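Local coordinates for vacuolar-sorting protein BRO1 (Saccharomyces cerevisiae, PDB 1ZB1), which acts as a class E adapter in multivesicular-body sorting, recruiting the DOA4 deubiquitinase to endosomes so that cargo is deubiquitinated, and is represented here by its Bro1 domain, at residues 264-267 / 268-272; 306-309 / 310-314; 167-171 / 172-176. All coordinates share one frame; numbering follows the deposited sequence.

Contact 1. Residues 264-267 / 268-272; sequences GLHL and EEENR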
loop_
_atom_site.group_PDB
_atom_site.type_symbol
_atom_site.label_atom_id
_atom_site.label_comp_id
_atom_site.label_asym_id
_atom_site.label_seq_id
_atom_site.Cartn_x
_atom_site.Cartn_y
_atom_site.Cartn_z
ATOM N N GLY A 264 -24.446 1.901 17.460
ATOM C CA GLY A 264 -25.771 1.558 17.946
ATOM C C GLY A 264 -25.668 0.796 19.253
ATOM O O GLY A 264 -26.427 1.056 20.185
ATOM N N LEU A 265 -24.732 -0.147 19.324
ATOM C CA LEU A 265 -24.536 -0.925 20.541
ATOM C C LEU A 265 -24.148 0.009 21.686
ATOM O O LEU A 265 -24.411 -0.277 22.854
ATOM C CB LEU A 265 -23.446 -1.980 20.338
ATOM C CG LEU A 265 -23.768 -3.118 19.365
ATOM C CD1 LEU A 265 -22.615 -4.104 19.339
ATOM C CD2 LEU A 265 -25.052 -3.822 19.793
ATOM N N HIS A 266 -23.524 1.129 21.338
ATOM C CA HIS A 266 -23.118 2.117 22.327
ATOM C C HIS A 266 -24.346 2.891 22.798
ATOM O O HIS A 266 -24.526 3.122 23.995
ATOM C CB HIS A 266 -22.086 3.074 21.722
ATOM C CG HIS A 266 -21.952 4.365 22.465
ATOM N ND1 HIS A 266 -22.459 5.554 21.984
ATOM C CD2 HIS A 266 -21.408 4.649 23.672
ATOM C CE1 HIS A 266 -22.235 6.513 22.864
ATOM N NE2 HIS A 266 -21.600 5.990 23.898
ATOM N N LEU A 267 -25.190 3.289 21.852
ATOM C CA LEU A 267 -26.404 4.030 22.171
ATOM C C LEU A 267 -27.299 3.222 23.108
ATOM O O LEU A 267 -27.936 3.779 24.002
ATOM C CB LEU A 267 -27.164 4.379 20.890
ATOM C CG LEU A 267 -26.437 5.331 19.938
ATOM C CD1 LEU A 267 -27.284 5.563 18.699
ATOM C CD2 LEU A 267 -26.161 6.644 20.646
ATOM N N GLU A 268 -27.343 1.910 22.900
ATOM C CA GLU A 268 -28.147 1.031 23.743
ATOM C C GLU A 268 -27.521 0.979 25.129
ATOM O O GLU A 268 -28.214 0.824 26.134
ATOM C CB GLU A 268 -28.191 -0.384 23.162
ATOM C CG GLU A 268 -28.682 -1.424 24.160
ATOM C CD GLU A 268 -28.660 -2.831 23.607
ATOM O OE1 GLU A 268 -27.659 -3.203 22.961
ATOM O OE2 GLU A 268 -29.640 -3.570 23.832
ATOM N N GLU A 269 -26.202 1.103 25.162
ATOM C CA GLU A 269 -25.440 1.078 26.403
ATOM C C GLU A 269 -25.738 2.360 27.181
ATOM O O GLU A 269 -25.660 2.388 28.407
ATOM C CB GLU A 269 -23.947 0.979 26.078
ATOM C CG GLU A 269 -23.081 0.351 27.158
ATOM C CD GLU A 269 -21.648 0.128 26.691
ATOM O OE1 GLU A 269 -20.965 1.124 26.358
ATOM O OE2 GLU A 269 -21.209 -1.041 26.652
ATOM N N GLU A 270 -26.087 3.419 26.454
ATOM C CA GLU A 270 -26.409 4.709 27.057
ATOM C C GLU A 270 -27.919 4.835 27.239
ATOM O O GLU A 270 -28.437 5.931 27.444
ATOM C CB GLU A 270 -25.921 5.853 26.166
ATOM C CG GLU A 270 -24.426 5.866 25.900
ATOM C CD GLU A 270 -23.613 6.278 27.109
ATOM O OE1 GLU A 270 -23.602 5.536 28.114
ATOM O OE2 GLU A 270 -22.980 7.353 27.052
ATOM N N ASN A 271 -28.619 3.710 27.152
ATOM C CA ASN A 271 -30.070 3.694 27.299
ATOM C C ASN A 271 -30.758 4.662 26.344
ATOM O O ASN A 271 -31.773 5.272 26.689
ATOM C CB ASN A 271 -30.467 4.031 28.738
ATOM C CG ASN A 271 -30.059 2.952 29.722
ATOM O OD1 ASN A 271 -30.462 1.795 29.596
ATOM N ND2 ASN A 271 -29.257 3.328 30.711
ATOM N N ARG A 272 -30.200 4.813 25.147
ATOM C CA ARG A 272 -30.793 5.697 24.155
ATOM C C ARG A 272 -31.368 4.886 23.002
ATOM O O ARG A 272 -31.027 5.099 21.835
ATOM C CB ARG A 272 -29.766 6.710 23.638
ATOM C CG ARG A 272 -29.574 7.900 24.568
ATOM C CD ARG A 272 -28.892 9.063 23.865
ATOM N NE ARG A 272 -27.446 8.896 23.758
ATOM C CZ ARG A 272 -26.656 9.696 23.050
ATOM N NH1 ARG A 272 -27.171 10.718 22.376
ATOM N NH2 ARG A 272 -25.347 9.485 23.022
HETATM O O HOH W 1 -25.296 -2.460 23.747
#

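Contact 2. Residues 306-309 / 310-314; sequences FKET and LEKKQ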
loop_
_atom_site.group_PDB
_atom_site.type_symbol
_atom_site.label_atom_id
_atom_site.label_comp_id
_atom_site.label_asym_id
_atom_site.label_seq_id
_atom_site.Cartn_x
_atom_site.Cartn_y
_atom_site.Cartn_z
ATOM N N PHE A 306 -23.855 -11.867 9.586
ATOM C CA PHE A 306 -23.893 -10.512 10.115
ATOM C C PHE A 306 -25.285 -9.916 9.926
ATOM O O PHE A 306 -25.761 -9.158 10.770
ATOM C CB PHE A 306 -22.833 -9.641 9.424
ATOM C CG PHE A 306 -22.760 -8.235 9.954
ATOM C CD1 PHE A 306 -22.602 -7.997 11.320
ATOM C CD2 PHE A 306 -22.850 -7.148 9.090
ATOM C CE1 PHE A 306 -22.539 -6.694 11.819
ATOM C CE2 PHE A 306 -22.788 -5.842 9.573
ATOM C CZ PHE A 306 -22.633 -5.612 10.943
ATOM N N LYS A 307 -25.941 -10.262 8.823
ATOM C CA LYS A 307 -27.287 -9.763 8.559
ATOM C C LYS A 307 -28.204 -10.249 9.674
ATOM O O LYS A 307 -29.069 -9.510 10.141
ATOM C CB LYS A 307 -27.797 -10.275 7.207
ATOM C CG LYS A 307 -29.207 -9.819 6.843
ATOM C CD LYS A 307 -29.562 -10.257 5.423
ATOM C CE LYS A 307 -30.961 -9.812 5.004
ATOM N NZ LYS A 307 -32.036 -10.574 5.702
ATOM N N GLU A 308 -28.001 -11.493 10.099
ATOM C CA GLU A 308 -28.802 -12.081 11.165
ATOM C C GLU A 308 -28.522 -11.398 12.497
ATOM O O GLU A 308 -29.436 -11.145 13.281
ATOM C CB GLU A 308 -28.510 -13.578 11.295
ATOM C CG GLU A 308 -29.073 -14.417 10.166
ATOM C CD GLU A 308 -28.923 -15.904 10.421
ATOM O OE1 GLU A 308 -29.391 -16.374 11.483
ATOM O OE2 GLU A 308 -28.340 -16.601 9.561
ATOM N N THR A 309 -27.251 -11.107 12.751
ATOM C CA THR A 309 -26.854 -10.448 13.986
ATOM C C THR A 309 -27.550 -9.095 14.118
ATOM O O THR A 309 -28.018 -8.738 15.201
ATOM C CB THR A 309 -25.327 -10.247 14.039
ATOM O OG1 THR A 309 -24.682 -11.526 14.060
ATOM C CG2 THR A 309 -24.931 -9.465 15.284
ATOM N N LEU A 310 -27.629 -8.350 13.018
ATOM C CA LEU A 310 -28.279 -7.044 13.029
ATOM C C LEU A 310 -29.774 -7.155 13.271
ATOM O O LEU A 310 -30.318 -6.481 14.143
ATOM C CB LEU A 310 -28.054 -6.305 11.707
ATOM C CG LEU A 310 -26.665 -5.741 11.415
ATOM C CD1 LEU A 310 -26.695 -4.982 10.097
ATOM C CD2 LEU A 310 -26.239 -4.817 12.540
ATOM N N GLU A 311 -30.439 -7.995 12.486
ATOM C CA GLU A 311 -31.878 -8.173 12.623
ATOM C C GLU A 311 -32.226 -8.629 14.031
ATOM O O GLU A 311 -33.168 -8.128 14.642
ATOM C CB GLU A 311 -32.389 -9.187 11.595
ATOM C CG GLU A 311 -32.384 -8.651 10.169
ATOM C CD GLU A 311 -32.924 -9.645 9.153
ATOM O OE1 GLU A 311 -33.075 -9.255 7.975
ATOM O OE2 GLU A 311 -33.193 -10.807 9.530
ATOM N N LYS A 312 -31.451 -9.577 14.541
ATOM C CA LYS A 312 -31.660 -10.108 15.877
ATOM C C LYS A 312 -31.652 -8.969 16.899
ATOM O O LYS A 312 -32.568 -8.843 17.713
ATOM C CB LYS A 312 -30.558 -11.120 16.191
ATOM C CG LYS A 312 -30.932 -12.164 17.228
ATOM C CD LYS A 312 -30.078 -13.413 17.053
ATOM C CE LYS A 312 -30.240 -13.990 15.646
ATOM N NZ LYS A 312 -29.444 -15.232 15.421
ATOM N N LYS A 313 -30.622 -8.132 16.839
ATOM C CA LYS A 313 -30.499 -7.005 17.756
ATOM C C LYS A 313 -31.602 -5.989 17.487
ATOM O O LYS A 313 -32.182 -5.420 18.410
ATOM C CB LYS A 313 -29.137 -6.331 17.586
ATOM C CG LYS A 313 -28.698 -5.530 18.795
ATOM C CD LYS A 313 -28.466 -6.459 19.980
ATOM C CE LYS A 313 -28.116 -5.684 21.229
ATOM N NZ LYS A 313 -29.205 -4.735 21.557
ATOM N N GLN A 314 -31.884 -5.768 16.209
ATOM C CA GLN A 314 -32.915 -4.827 15.789
ATOM C C GLN A 314 -34.261 -5.202 16.419
ATOM O O GLN A 314 -35.038 -4.329 16.804
ATOM C CB GLN A 314 -33.020 -4.844 14.261
ATOM C CG GLN A 314 -33.063 -3.469 13.599
ATOM C CD GLN A 314 -32.625 -3.513 12.136
ATOM O OE1 GLN A 314 -32.694 -2.509 11.421
ATOM N NE2 GLN A 314 -32.165 -4.679 11.689
#

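Contact 3. Residues 167-171 / 172-176; sequences LNSPS and VDLQS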
loop_
_atom_site.group_PDB
_atom_site.type_symbol
_atom_site.label_atom_id
_atom_site.label_comp_id
_atom_site.label_asym_id
_atom_site.label_seq_id
_atom_site.Cartn_x
_atom_site.Cartn_y
_atom_site.Cartn_z
ATOM N N LEU A 167 7.637 12.957 -11.336
ATOM C CA LEU A 167 6.508 13.398 -12.158
ATOM C C LEU A 167 6.410 13.115 -13.662
ATOM O O LEU A 167 5.310 13.170 -14.216
ATOM C CB LEU A 167 6.319 14.903 -11.946
ATOM C CG LEU A 167 6.306 15.392 -10.492
ATOM C CD1 LEU A 167 6.268 16.913 -10.477
ATOM C CD2 LEU A 167 5.107 14.809 -9.742
ATOM N N ASN A 168 7.516 12.829 -14.338
ATOM C CA ASN A 168 7.433 12.591 -15.782
ATOM C C ASN A 168 8.002 11.240 -16.220
ATOM O O ASN A 168 8.732 11.151 -17.213
ATOM C CB ASN A 168 8.151 13.720 -16.531
ATOM C CG ASN A 168 7.514 15.080 -16.292
ATOM O OD1 ASN A 168 6.410 15.354 -16.767
ATOM N ND2 ASN A 168 8.204 15.936 -15.544
ATOM N N SER A 169 7.659 10.190 -15.482
ATOM C CA SER A 169 8.148 8.853 -15.791
ATOM C C SER A 169 7.573 8.324 -17.093
ATOM O O SER A 169 6.423 8.604 -17.435
ATOM C CB SER A 169 7.780 7.878 -14.664
ATOM O OG SER A 169 8.187 6.555 -14.982
ATOM N N PRO A 170 8.371 7.552 -17.848
ATOM C CA PRO A 170 7.870 6.998 -19.108
ATOM C C PRO A 170 6.928 5.815 -18.834
ATOM O O PRO A 170 6.169 5.402 -19.710
ATOM C CB PRO A 170 9.144 6.563 -19.822
ATOM C CG PRO A 170 10.040 6.145 -18.673
ATOM C CD PRO A 170 9.808 7.265 -17.676
ATOM N N SER A 171 6.979 5.276 -17.615
ATOM C CA SER A 171 6.138 4.133 -17.248
ATOM C C SER A 171 4.815 4.506 -16.585
ATOM O O SER A 171 4.767 5.363 -15.696
ATOM C CB SER A 171 6.896 3.190 -16.299
ATOM O OG SER A 171 6.028 2.159 -15.848
ATOM N N VAL A 172 3.751 3.829 -17.002
ATOM C CA VAL A 172 2.420 4.061 -16.454
ATOM C C VAL A 172 2.377 3.781 -14.952
ATOM O O VAL A 172 1.606 4.403 -14.215
ATOM C CB VAL A 172 1.359 3.179 -17.175
ATOM C CG1 VAL A 172 1.718 1.706 -17.058
ATOM C CG2 VAL A 172 -0.021 3.432 -16.583
ATOM N N ASP A 173 3.212 2.847 -14.501
ATOM C CA ASP A 173 3.274 2.482 -13.086
ATOM C C ASP A 173 3.697 3.650 -12.207
ATOM O O ASP A 173 3.301 3.733 -11.044
ATOM C CB ASP A 173 4.294 1.358 -12.860
ATOM C CG ASP A 173 3.904 0.067 -13.532
ATOM O OD1 ASP A 173 4.792 -0.576 -14.145
ATOM O OD2 ASP A 173 2.718 -0.311 -13.441
ATOM N N LEU A 174 4.521 4.540 -12.753
ATOM C CA LEU A 174 5.020 5.658 -11.967
ATOM C C LEU A 174 4.302 6.978 -12.184
ATOM O O LEU A 174 4.793 8.034 -11.776
ATOM C CB LEU A 174 6.530 5.826 -12.190
ATOM C CG LEU A 174 7.428 4.795 -11.481
ATOM C CD1 LEU A 174 7.278 4.918 -9.955
ATOM C CD2 LEU A 174 7.047 3.398 -11.931
ATOM N N GLN A 175 3.146 6.931 -12.834
ATOM C CA GLN A 175 2.376 8.150 -13.029
ATOM C C GLN A 175 1.897 8.544 -11.633
ATOM O O GLN A 175 1.413 7.698 -10.878
ATOM C CB GLN A 175 1.187 7.894 -13.957
ATOM C CG GLN A 175 1.611 7.596 -15.382
ATOM C CD GLN A 175 2.683 8.565 -15.860
ATOM O OE1 GLN A 175 3.803 8.162 -16.183
ATOM N NE2 GLN A 175 2.349 9.851 -15.891
ATOM N N SER A 176 2.036 9.821 -11.294
ATOM C CA SER A 176 1.657 10.318 -9.970
ATOM C C SER A 176 0.285 9.877 -9.453
ATOM O O SER A 176 0.137 9.560 -8.272
ATOM C CB SER A 176 1.745 11.852 -9.946
ATOM O OG SER A 176 1.455 12.349 -8.649
HETATM O O HOH W 2 3.081 11.618 -13.033
HETATM O O HOH W 3 5.732 10.151 -13.199
#

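Contact 1. Residues 264-267 / 268-272
Glu270 lays its CG over one face of the His266 imidazole, a CH-pi contact in which the carbon sits 3.9 Å from the ring centroid and 29° off the ring normal. The approach is skewed toward one corner, since Glu270 CG is only 3.5 Å from His266 NE2. The glutamate folds back at CG, and its carboxylate plane is turned 41° from the ring. The guanidinium of Arg272 receives an apolar partner on one face: Leu267 CD2 is 3.8 Å from Arg272 NH2 and displaced toward the rim of the group.

His266 and Glu270 meet by ordinary i to i+4 spacing, whereas Arg272 is turned back over Leu267 by a Schellman motif that ends helix 242-269. Asn271, with positive phi, is the C-prime residue. The backbone N of Arg272 reaches back to Leu267 O at 2.7 Å with an N-H...O angle of 159°, while the bond from Asn271 N to Glu268 O is weak. Glu268 extends alongside Leu265, and a water donates to both Leu265 O and Glu268 OE1.

The chemistry divides by depth: Leu267 packs inward on helix 275-290, and Glu268 and Arg272 pair with Lys313 and Glu275 of neighbouring helices. Leu267 CD2 lies over the guanidinium face nearest NH2, and NH1 makes the salt bridge to Glu275 at the start of helix 275-290.

Contact 2. Residues 306-309 / 310-314
Leu310 sits one turn after Phe306 on helix 303-322, with its CG placed over one face of the phenyl ring. This CH-pi contact measures 4.2 Å from Leu310 CG to the ring centroid at 17° off the normal, offset toward the rim. Both methyls reach the same end of the ring: Leu310 CD1 is 4.0 Å from Phe306 CE2, and Leu310 CD2 lies at the same distance from Phe306 CZ. Phe306 also stacks edge-to-face with Tyr261 of helix 242-269, and Leu310 packs on Leu280 and Ser283 of helix 275-290.

The setting is a regular alpha-helix within the largely helical Bro1 domain. Thr309, beside Tyr261, has its CB 3.2 Å from Leu310 N; its carbonyl O takes Lys313 N at 3.1 Å, and OG1 bonds back to Gly305 O. Glu311 is met by Lys307, which runs extended until its last torsion, where chi4 of -72° turns NZ to Glu311 OE1 in a salt bridge of 2.8 Å. The ammonium arrives from above the carboxylate plane, 40° out of it. Glu308 OE1 and Lys312 NZ have the same i to i+4 spacing but stay 4.1 Å apart, beyond a salt bridge.

Contact 3. Residues 167-171 / 172-176
Ser169 and Ser171 both carry OG anti to the backbone N, with chi1 of 177° and 174°, and this setting turns each hydroxyl onward along the chain. For Ser169 it closes an ST turn, in which Ser171 N donates to Ser169 OG at 3.2 Å. The same hydroxyl rests against Leu174, with Ser169 OG 3.3 Å from Leu174 CB, and the neighbouring carbons are tight: Ser169 CB and Leu174 CB are only 3.4 Å apart. Ser171 OG in its turn accepts from Asp173 N at 3.2 Å with an N-H...O angle of 144°.

The backbone forms a short 3-10 segment at 172-173, evidenced by Leu174 N bonding to Ser171 O at 3.1 Å, followed by Gln175 N to Val172 O. Two waters bridge the backbones of the two segments. One accepts from Ser176 N at 2.7 Å and donates to Leu167 O; the other accepts from Ser169 N and donates to Leu174 O, its distance to that oxygen again being 2.7 Å. Gln175 takes the N-cap position of helix 176-198, and the loop joins that helix to helix 146-165.

Outside the loop, Ser171 OG bonds to Asp101 and Lys16, while Asp173 forms a salt bridge with Lys16 and hydrogen bonds with Ala102 N and Tyr239. With these partners outside the two segments, the buried Asp173 carboxylate is probably stabilised in its charged form. They also tie the connection between two helices to parts of the chain distant in sequence.

Contacts 1 and 2 share one end of the elongated domain, their centres 16 Å apart, whereas contact 3 lies on the opposite side of the chain's centre, about 47 to 50 Å from them between centres. The first two touch directly: Glu268 OE1 bridges to Lys313 NZ at 2.6 Å, joining helices 242-269 and 303-322. Contact 2 is a surface contact within a continuing helix; contacts 1 and 3 are partly buried and mark a helix end and an interhelical loop. Their chemistry follows: a phenyl-leucine contact and one salt bridge in 306-314; a Schellman helix end with contacts over the imidazole and guanidinium in 264-272; and hydroxyls, waters and a buried carboxylate in 167-176.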